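Local coordinates for Mlr6093 protein (Mesorhizobium loti, PDB 2QJ8) that probably acts as a zinc-dependent hydrolase of the succinylglutamate desuccinylase/aspartoacylase family, cleaving amide or ester bonds, at residues 47-61 and 130-142. Sequence-based numbering, arbitrary orientation. Where two conformers were deposited one is given.
Sequences SLLITGGNHGNELQG and LLPVVDTVLDLHS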
# COMPACT_ATOMS: atom_id res chain seq x y z
N SER A 47 -19.53 25.49 -11.88
CA SER A 47 -20.02 24.55 -10.88
C SER A 47 -19.15 23.28 -10.95
O SER A 47 -18.87 22.78 -12.03
CB SER A 47 -21.47 24.18 -11.12
OG SER A 47 -21.59 23.68 -12.43
N LEU A 48 -18.79 22.76 -9.80
CA LEU A 48 -17.87 21.63 -9.68
C LEU A 48 -18.19 20.73 -8.50
O LEU A 48 -18.45 21.22 -7.41
CB LEU A 48 -16.45 22.17 -9.46
CG LEU A 48 -15.32 21.13 -9.27
CD1 LEU A 48 -15.09 20.33 -10.56
CD2 LEU A 48 -14.03 21.77 -8.77
N LEU A 49 -18.17 19.42 -8.73
CA LEU A 49 -18.24 18.44 -7.67
C LEU A 49 -16.88 17.78 -7.61
O LEU A 49 -16.36 17.37 -8.63
CB LEU A 49 -19.27 17.35 -7.97
CG LEU A 49 -19.33 16.14 -7.03
CD1 LEU A 49 -19.70 16.53 -5.57
CD2 LEU A 49 -20.33 15.16 -7.63
N ILE A 50 -16.35 17.64 -6.40
CA ILE A 50 -15.13 16.90 -6.13
C ILE A 50 -15.45 15.72 -5.22
O ILE A 50 -15.95 15.88 -4.10
CB ILE A 50 -14.04 17.78 -5.44
CG1 ILE A 50 -13.89 19.10 -6.18
CG2 ILE A 50 -12.71 17.00 -5.34
CD1 ILE A 50 -12.71 19.90 -5.73
N THR A 51 -15.11 14.52 -5.69
CA THR A 51 -15.36 13.29 -4.96
C THR A 51 -14.05 12.55 -4.59
O THR A 51 -13.09 12.58 -5.35
CB THR A 51 -16.27 12.32 -5.75
OG1 THR A 51 -15.70 11.99 -7.01
CG2 THR A 51 -17.67 12.89 -5.97
N GLY A 52 -14.04 11.95 -3.40
CA GLY A 52 -12.96 11.05 -2.96
C GLY A 52 -13.56 9.78 -2.39
O GLY A 52 -14.77 9.71 -2.17
N GLY A 53 -12.74 8.79 -2.14
CA GLY A 53 -13.18 7.61 -1.40
C GLY A 53 -14.18 6.69 -2.02
O GLY A 53 -14.96 6.09 -1.32
N ASN A 54 -14.19 6.59 -3.35
CA ASN A 54 -15.01 5.58 -4.03
C ASN A 54 -14.52 4.20 -3.60
O ASN A 54 -15.32 3.27 -3.55
CB ASN A 54 -14.92 5.69 -5.56
CG ASN A 54 -15.69 4.56 -6.25
OD1 ASN A 54 -16.91 4.60 -6.29
ND2 ASN A 54 -14.99 3.56 -6.79
N HIS A 55 -13.21 4.06 -3.37
CA HIS A 55 -12.62 2.81 -2.89
C HIS A 55 -12.06 3.02 -1.51
O HIS A 55 -11.59 4.08 -1.20
CB HIS A 55 -11.54 2.32 -3.84
CG HIS A 55 -12.05 2.00 -5.20
ND1 HIS A 55 -12.90 0.93 -5.45
CD2 HIS A 55 -11.80 2.57 -6.40
CE1 HIS A 55 -13.17 0.90 -6.75
NE2 HIS A 55 -12.51 1.87 -7.35
N GLY A 56 -12.08 2.00 -0.69
CA GLY A 56 -11.67 2.16 0.71
C GLY A 56 -10.23 2.06 1.17
O GLY A 56 -9.90 2.39 2.32
N ASN A 57 -9.36 1.65 0.27
CA ASN A 57 -7.95 1.50 0.60
C ASN A 57 -7.06 2.65 0.04
O ASN A 57 -5.87 2.46 -0.16
CB ASN A 57 -7.50 0.06 0.21
CG ASN A 57 -7.97 -0.39 -1.22
OD1 ASN A 57 -8.41 0.42 -2.06
ND2 ASN A 57 -7.83 -1.70 -1.49
N GLU A 58 -7.66 3.83 -0.15
CA GLU A 58 -6.99 4.99 -0.71
C GLU A 58 -7.43 6.19 0.08
O GLU A 58 -8.58 6.64 -0.07
CB GLU A 58 -7.40 5.16 -2.18
CG GLU A 58 -6.48 6.06 -3.02
CD GLU A 58 -6.32 7.47 -2.50
OE1 GLU A 58 -7.34 8.20 -2.38
OE2 GLU A 58 -5.17 7.84 -2.21
N LEU A 59 -6.55 6.71 0.93
CA LEU A 59 -6.91 7.84 1.74
C LEU A 59 -6.33 9.16 1.30
O LEU A 59 -6.74 10.16 1.86
CB LEU A 59 -6.65 7.56 3.21
CG LEU A 59 -7.64 6.62 3.90
CD1 LEU A 59 -9.07 7.16 3.99
CD2 LEU A 59 -7.63 5.23 3.29
N GLN A 60 -5.46 9.20 0.31
CA GLN A 60 -4.83 10.48 -0.08
C GLN A 60 -5.85 11.44 -0.73
O GLN A 60 -5.77 12.63 -0.50
CB GLN A 60 -3.56 10.29 -0.95
CG GLN A 60 -2.47 9.34 -0.37
CD GLN A 60 -1.81 9.78 0.97
OE1 GLN A 60 -1.67 10.96 1.26
NE2 GLN A 60 -1.39 8.80 1.76
N GLY A 61 -6.79 10.89 -1.50
CA GLY A 61 -7.91 11.62 -2.08
C GLY A 61 -8.77 12.27 -1.00
O GLY A 61 -8.96 13.47 -1.02
N LEU A 130 -26.64 15.79 -6.42
CA LEU A 130 -25.39 16.53 -6.67
C LEU A 130 -25.07 16.68 -8.14
O LEU A 130 -24.79 17.78 -8.59
CB LEU A 130 -24.23 15.87 -5.93
CG LEU A 130 -24.36 15.70 -4.41
CD1 LEU A 130 -23.06 15.03 -3.88
CD2 LEU A 130 -24.57 17.01 -3.66
N LEU A 131 -25.20 15.60 -8.91
CA LEU A 131 -24.90 15.65 -10.34
C LEU A 131 -25.67 16.67 -11.15
O LEU A 131 -25.08 17.30 -12.02
CB LEU A 131 -25.01 14.26 -10.98
CG LEU A 131 -24.05 13.20 -10.45
CD1 LEU A 131 -24.14 12.00 -11.38
CD2 LEU A 131 -22.63 13.73 -10.35
N PRO A 132 -26.99 16.86 -10.87
CA PRO A 132 -27.74 17.83 -11.68
C PRO A 132 -27.31 19.33 -11.52
O PRO A 132 -27.56 20.12 -12.42
CB PRO A 132 -29.19 17.61 -11.24
CG PRO A 132 -29.21 16.23 -10.63
CD PRO A 132 -27.89 16.19 -9.91
N VAL A 133 -26.64 19.66 -10.43
CA VAL A 133 -26.19 21.02 -10.18
C VAL A 133 -24.74 21.31 -10.57
O VAL A 133 -24.27 22.44 -10.34
CB VAL A 133 -26.49 21.43 -8.73
CG1 VAL A 133 -27.93 21.10 -8.43
CG2 VAL A 133 -25.56 20.74 -7.72
N VAL A 134 -24.03 20.35 -11.18
CA VAL A 134 -22.65 20.58 -11.60
C VAL A 134 -22.40 20.28 -13.08
O VAL A 134 -23.04 19.44 -13.67
CB VAL A 134 -21.62 19.87 -10.67
CG1 VAL A 134 -21.82 20.36 -9.22
CG2 VAL A 134 -21.73 18.34 -10.77
N ASP A 135 -21.47 21.02 -13.67
CA ASP A 135 -21.04 20.82 -15.05
C ASP A 135 -19.73 20.04 -15.15
O ASP A 135 -19.39 19.56 -16.24
CB ASP A 135 -20.84 22.17 -15.74
CG ASP A 135 -22.15 22.97 -15.90
OD1 ASP A 135 -23.20 22.34 -16.19
OD2 ASP A 135 -22.13 24.22 -15.76
N THR A 136 -19.00 19.92 -14.04
CA THR A 136 -17.65 19.33 -14.01
C THR A 136 -17.57 18.47 -12.77
O THR A 136 -18.10 18.85 -11.73
CB THR A 136 -16.55 20.45 -14.02
OG1 THR A 136 -16.73 21.29 -15.17
CG2 THR A 136 -15.10 19.90 -14.06
N VAL A 137 -17.04 17.26 -12.91
CA VAL A 137 -16.81 16.41 -11.78
C VAL A 137 -15.33 16.07 -11.76
O VAL A 137 -14.77 15.68 -12.79
CB VAL A 137 -17.63 15.10 -11.78
CG1 VAL A 137 -17.23 14.28 -10.57
CG2 VAL A 137 -19.13 15.38 -11.78
N LEU A 138 -14.71 16.24 -10.60
CA LEU A 138 -13.32 15.89 -10.34
C LEU A 138 -13.32 14.72 -9.35
O LEU A 138 -13.69 14.90 -8.18
CB LEU A 138 -12.54 17.08 -9.77
CG LEU A 138 -11.10 16.84 -9.26
CD1 LEU A 138 -10.16 16.25 -10.34
CD2 LEU A 138 -10.56 18.13 -8.71
N ASP A 139 -12.91 13.53 -9.80
CA ASP A 139 -12.80 12.35 -8.92
C ASP A 139 -11.34 12.12 -8.54
O ASP A 139 -10.48 12.04 -9.42
CB ASP A 139 -13.42 11.12 -9.59
CG ASP A 139 -13.44 9.86 -8.67
OD1 ASP A 139 -13.85 9.91 -7.48
OD2 ASP A 139 -13.07 8.79 -9.19
N LEU A 140 -11.07 12.04 -7.23
CA LEU A 140 -9.75 11.78 -6.67
C LEU A 140 -9.73 10.25 -6.52
O LEU A 140 -10.19 9.69 -5.52
CB LEU A 140 -9.56 12.56 -5.37
CG LEU A 140 -9.92 14.06 -5.48
CD1 LEU A 140 -9.78 14.75 -4.13
CD2 LEU A 140 -9.12 14.83 -6.56
N HIS A 141 -9.20 9.60 -7.56
CA HIS A 141 -9.39 8.15 -7.80
C HIS A 141 -8.26 7.22 -7.35
O HIS A 141 -7.07 7.55 -7.42
CB HIS A 141 -9.67 7.97 -9.29
CG HIS A 141 -9.97 6.57 -9.71
ND1 HIS A 141 -9.05 5.77 -10.34
CD2 HIS A 141 -11.10 5.82 -9.57
CE1 HIS A 141 -9.59 4.58 -10.57
NE2 HIS A 141 -10.83 4.59 -10.12
N SER A 142 -8.66 6.06 -6.84
CA SER A 142 -7.73 5.08 -6.37
C SER A 142 -7.31 4.23 -7.53
O SER A 142 -8.12 3.50 -8.05
CB SER A 142 -8.37 4.19 -5.32
OG SER A 142 -7.43 3.21 -4.90
O HOH W 1 -20.03 25.29 -14.93
O HOH W 2 -17.73 23.77 -14.25
O HOH W 3 -9.93 8.41 -3.18
O HOH W 4 -12.79 8.32 -5.49
O HOH W 5 -12.81 2.06 -10.22
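Thr51 OG1 donates to Asp139 OD1 across 2.8 Å, meeting the carboxylate oxygen on its anti side, 26° out of plane. Its chi1 of 58° sets OG1 between backbone N and carbonyl carbon. A water on Asp139 OD1 donates to Leu140 O and accepts from Asn54 N; an alanine for Asp139 would probably leave the Thr51 hydroxyl without its acceptor and this water less firmly held. On the same face Leu49 CD1 packs on Leu130 CD1 at 4.0 Å, CD2 on Leu131 CD2 at 3.8 Å. On the other face Ile50 lies alongside Leu138, with Leu140 CD1 against Ile50 CG2. Between the faces runs a parallel ladder, Leu138 N to Leu49 O and Leu140 N to Thr51 O, each 2.8 Å. Beyond it, in one of two conformers, Glu58 caps the helix start, OE1 taking Gly61 N through its syn lone pair. A water lies in plane at both the His55 and His141 ring edges; His55 ND1 bonds Arg97 O, His141 ND1 bonds Glu206 OE1. The loop after strand 47-52 carries His55 and Glu58, strand 136-142 His141: though no zinc is modelled and Glu58 faces the helix, these are probably the His-x-x-Glu plus His zinc ligands of M14-like aspartoacylases.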